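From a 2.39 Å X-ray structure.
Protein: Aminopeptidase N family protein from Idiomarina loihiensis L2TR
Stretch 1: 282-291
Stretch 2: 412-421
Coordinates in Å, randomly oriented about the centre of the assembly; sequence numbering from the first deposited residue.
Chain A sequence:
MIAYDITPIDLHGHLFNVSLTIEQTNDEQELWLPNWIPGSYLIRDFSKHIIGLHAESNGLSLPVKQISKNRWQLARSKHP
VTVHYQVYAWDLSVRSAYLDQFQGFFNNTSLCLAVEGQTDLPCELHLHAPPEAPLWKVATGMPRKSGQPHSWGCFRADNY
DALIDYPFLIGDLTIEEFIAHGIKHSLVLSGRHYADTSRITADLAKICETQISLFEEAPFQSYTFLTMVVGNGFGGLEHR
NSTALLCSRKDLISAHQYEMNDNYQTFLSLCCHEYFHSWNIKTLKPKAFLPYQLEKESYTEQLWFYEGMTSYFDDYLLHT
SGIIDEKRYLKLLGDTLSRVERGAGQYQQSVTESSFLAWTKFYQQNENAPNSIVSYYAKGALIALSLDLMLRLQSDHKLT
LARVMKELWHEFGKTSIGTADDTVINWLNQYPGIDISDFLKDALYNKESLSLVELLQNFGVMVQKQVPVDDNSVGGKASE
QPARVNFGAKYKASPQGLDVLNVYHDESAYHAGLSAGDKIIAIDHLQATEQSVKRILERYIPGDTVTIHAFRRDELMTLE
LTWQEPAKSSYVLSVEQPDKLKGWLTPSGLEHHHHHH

Stretch 1 282-291: KTLKPKAFLP
Stretch 2 412-421: FGKTSIGTAD

Stretch 1 is mostly loop. Leu 284 (phi/psi -85/122), Lys 285 (-159/167) and Pro 286 (-71/152) are extended; Lys 287 and Ala 288 then form a short 3-10 segment (-61/-28 and -62/-17), closed by backbone hydrogen bonds from Phe 289 N to Pro 286 O (2.9 Å) and from Leu 290 N to Lys 287 O (2.8 Å). A cis peptide bond precedes Pro 291. A helix that begins earlier in the chain reaches into stretch 2, and a type I turn runs from Gly 413 to Ser 416, with Ser 416 N bonded to Gly 413 O at 2.8 Å. Ser 416 leaves helical geometry with positive phi (64/21), and Gly 418 N reaches back to Phe 412 O at 3.2 Å. Beyond Gly 418 (91/155) the chain is extended through Thr 419 (-111/137) and Ala 420 (-91/168).

The extended parts meet in a single beta bridge, Pro 286 with Thr 419, their CA atoms 4.5 Å apart. Thr 419 N donates to Lys 285 O (2.9 Å, 150°), and Lys 287 N donates to Thr 419 O (3.2 Å, 154°), the hydrogen-bond pattern of a parallel bridge. Thr 419 thus uses both backbone polar groups on the residues flanking Pro 286, a pattern that suits proline, which has no amide hydrogen to offer. Two CA-H...O contacts supplement the bridge: Gly 418 CA to Lys 285 O (3.1 Å) and Pro 286 CA to Thr 419 O (3.2 Å).

A second close approach lies at Leu 284 and Gly 413, whose CA atoms are 3.5 Å apart. An ideal CB on Gly 413 would stand 2.9 Å from Leu 284 CB, a clash, so glycine allows this proximity. One water ties the backbones together nearby: it donates to Thr 283 O (2.9 Å) and Phe 412 O (2.6 Å), and accepts from Lys 285 N (3.2 Å).

Gly 418 is constrained twice. Its backbone angles would jam a CB against the preceding carbonyl oxygen, and that CB would also lie 2.8 Å from Leu 290 CD1 and 2.9 Å from Lys 287 CG. The bare CA instead admits Leu 290 (chi1 m, chi2 t), which points toward stretch 2 and places CD1 3.7 Å from Gly 418 CA and 3.5 Å from Ser 416 O.

Leu 284 starts sideways, but its end comes nearer (chi1 t, chi2 -133°). Its CD2 packs against Phe 412 CB at 3.8 Å and Thr 419 CG2 at 3.5 Å, an apolar contact in which threonine (chi1 p) contributes its methyl while OG1 is hydrogen-bonded elsewhere in the structure.

Lys 287 is exposed and nearly fully extended (m, t, t, t). Its aliphatic chain passes across stretch 2, with Lys 287 CE 3.4 Å from Gly 418 O and 3.5 Å from Ile 417 O; a methylene beside the charged amine is polarised and sits comfortably near carbonyl oxygens. Lys 285 (p, t, p, t) instead points away, and its NZ makes a weak hydrogen bond to Lys 282 O at 3.0 Å.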

# COMPACT_ATOMS: atom_id res chain seq x y z
N LYS A 282 -2.27 -4.02 12.32
CA LYS A 282 -2.57 -5.43 12.46
C LYS A 282 -2.91 -5.71 13.92
O LYS A 282 -3.80 -6.54 14.19
CB LYS A 282 -1.40 -6.31 12.03
CG LYS A 282 -1.32 -6.50 10.51
CD LYS A 282 -2.68 -6.29 9.85
CE LYS A 282 -3.44 -7.58 9.79
NZ LYS A 282 -4.89 -7.28 9.70
N THR A 283 -2.21 -5.07 14.86
CA THR A 283 -2.48 -5.28 16.28
C THR A 283 -3.04 -3.99 16.87
O THR A 283 -4.10 -4.00 17.50
CB THR A 283 -1.22 -5.73 17.04
OG1 THR A 283 -0.08 -4.98 16.59
CG2 THR A 283 -0.99 -7.22 16.82
N LEU A 284 -2.34 -2.88 16.66
CA LEU A 284 -2.83 -1.57 17.11
C LEU A 284 -3.73 -1.19 15.93
O LEU A 284 -3.27 -1.15 14.80
CB LEU A 284 -1.67 -0.57 17.22
CG LEU A 284 -1.80 0.71 18.06
CD1 LEU A 284 -1.29 1.88 17.24
CD2 LEU A 284 -3.23 0.95 18.50
N LYS A 285 -5.01 -0.94 16.18
CA LYS A 285 -5.92 -0.60 15.10
C LYS A 285 -7.16 0.12 15.63
O LYS A 285 -7.39 0.14 16.83
CB LYS A 285 -6.35 -1.87 14.36
CG LYS A 285 -7.37 -2.72 15.11
CD LYS A 285 -7.65 -4.05 14.40
CE LYS A 285 -6.49 -5.02 14.60
NZ LYS A 285 -6.76 -6.38 14.01
N PRO A 286 -7.95 0.74 14.73
CA PRO A 286 -9.15 1.44 15.21
C PRO A 286 -10.22 0.45 15.67
O PRO A 286 -10.29 -0.68 15.18
CB PRO A 286 -9.59 2.26 13.99
CG PRO A 286 -9.12 1.43 12.84
CD PRO A 286 -7.76 0.94 13.28
N LYS A 287 -11.06 0.88 16.60
CA LYS A 287 -12.11 0.02 17.14
C LYS A 287 -13.09 -0.42 16.06
O LYS A 287 -13.70 -1.48 16.16
CB LYS A 287 -12.85 0.74 18.27
CG LYS A 287 -11.92 1.10 19.42
CD LYS A 287 -12.65 1.49 20.69
CE LYS A 287 -11.66 1.81 21.80
NZ LYS A 287 -12.31 2.05 23.11
N ALA A 288 -13.24 0.40 15.03
CA ALA A 288 -14.15 0.07 13.93
C ALA A 288 -13.72 -1.21 13.24
O ALA A 288 -14.50 -1.83 12.52
CB ALA A 288 -14.20 1.23 12.93
N PHE A 289 -12.47 -1.62 13.46
CA PHE A 289 -11.93 -2.84 12.86
C PHE A 289 -11.87 -3.99 13.89
O PHE A 289 -11.21 -5.00 13.66
CB PHE A 289 -10.52 -2.58 12.29
CG PHE A 289 -10.48 -1.68 11.08
CD1 PHE A 289 -11.65 -1.22 10.49
CD2 PHE A 289 -9.25 -1.31 10.52
CE1 PHE A 289 -11.60 -0.40 9.36
CE2 PHE A 289 -9.19 -0.49 9.39
CZ PHE A 289 -10.37 -0.03 8.81
N LEU A 290 -12.55 -3.81 15.02
CA LEU A 290 -12.58 -4.81 16.08
C LEU A 290 -14.01 -5.20 16.46
O LEU A 290 -14.57 -4.66 17.41
CB LEU A 290 -11.84 -4.29 17.31
CG LEU A 290 -10.32 -4.12 17.18
CD1 LEU A 290 -9.79 -3.31 18.36
CD2 LEU A 290 -9.66 -5.49 17.11
N PRO A 291 -14.60 -6.18 15.75
CA PRO A 291 -14.00 -6.93 14.64
C PRO A 291 -14.27 -6.27 13.28
O PRO A 291 -14.91 -5.21 13.21
CB PRO A 291 -14.69 -8.28 14.75
CG PRO A 291 -16.11 -7.85 15.05
CD PRO A 291 -15.93 -6.72 16.08
N PHE A 412 -2.64 0.40 23.55
CA PHE A 412 -3.83 0.05 22.79
C PHE A 412 -3.67 -1.07 21.78
O PHE A 412 -4.66 -1.64 21.34
CB PHE A 412 -4.34 1.31 22.09
CG PHE A 412 -4.55 2.47 23.01
CD1 PHE A 412 -5.63 2.50 23.89
CD2 PHE A 412 -3.64 3.53 23.03
CE1 PHE A 412 -5.81 3.56 24.77
CE2 PHE A 412 -3.81 4.60 23.91
CZ PHE A 412 -4.90 4.61 24.78
N GLY A 413 -2.43 -1.38 21.41
CA GLY A 413 -2.19 -2.43 20.44
C GLY A 413 -2.01 -3.81 21.03
O GLY A 413 -2.82 -4.71 20.78
N LYS A 414 -0.96 -3.99 21.82
CA LYS A 414 -0.69 -5.27 22.45
C LYS A 414 -1.91 -5.77 23.23
O LYS A 414 -2.08 -6.98 23.42
CB LYS A 414 0.50 -5.16 23.40
CG LYS A 414 1.04 -6.51 23.82
CD LYS A 414 1.50 -6.56 25.27
CE LYS A 414 2.85 -5.90 25.48
NZ LYS A 414 3.53 -6.47 26.68
N THR A 415 -2.74 -4.84 23.67
CA THR A 415 -3.93 -5.16 24.46
C THR A 415 -5.19 -5.37 23.63
O THR A 415 -6.22 -5.78 24.17
CB THR A 415 -4.22 -4.04 25.46
OG1 THR A 415 -4.44 -2.81 24.75
CG2 THR A 415 -3.05 -3.86 26.43
N SER A 416 -5.13 -5.06 22.33
CA SER A 416 -6.28 -5.21 21.44
C SER A 416 -7.43 -4.28 21.83
O SER A 416 -8.59 -4.51 21.47
CB SER A 416 -6.79 -6.66 21.45
OG SER A 416 -5.83 -7.54 20.91
N ILE A 417 -7.10 -3.22 22.56
CA ILE A 417 -8.09 -2.24 23.00
C ILE A 417 -8.68 -1.46 21.83
O ILE A 417 -9.89 -1.23 21.77
CB ILE A 417 -7.46 -1.24 24.01
CG1 ILE A 417 -7.11 -1.98 25.30
CG2 ILE A 417 -8.41 -0.08 24.27
CD1 ILE A 417 -8.23 -2.85 25.83
N GLY A 418 -7.82 -1.04 20.91
CA GLY A 418 -8.27 -0.27 19.77
C GLY A 418 -8.24 1.22 20.03
O GLY A 418 -8.32 1.67 21.17
N THR A 419 -8.13 2.00 18.96
CA THR A 419 -8.10 3.45 19.07
C THR A 419 -9.36 4.09 18.50
O THR A 419 -9.84 3.68 17.44
CB THR A 419 -6.88 4.05 18.32
OG1 THR A 419 -6.95 3.67 16.93
CG2 THR A 419 -5.59 3.55 18.92
N ALA A 420 -9.89 5.08 19.21
CA ALA A 420 -11.07 5.81 18.75
C ALA A 420 -10.52 6.98 17.95
O ALA A 420 -9.32 7.26 18.01
CB ALA A 420 -11.89 6.31 19.94
N ASP A 421 -11.38 7.68 17.22
CA ASP A 421 -10.92 8.80 16.40
C ASP A 421 -10.09 9.85 17.12
O ASP A 421 -9.15 10.39 16.54
CB ASP A 421 -12.10 9.49 15.71
CG ASP A 421 -12.85 8.56 14.78
OD1 ASP A 421 -12.32 7.47 14.46
OD2 ASP A 421 -13.97 8.92 14.37
O HOH W 1 -5.68 -2.13 19.04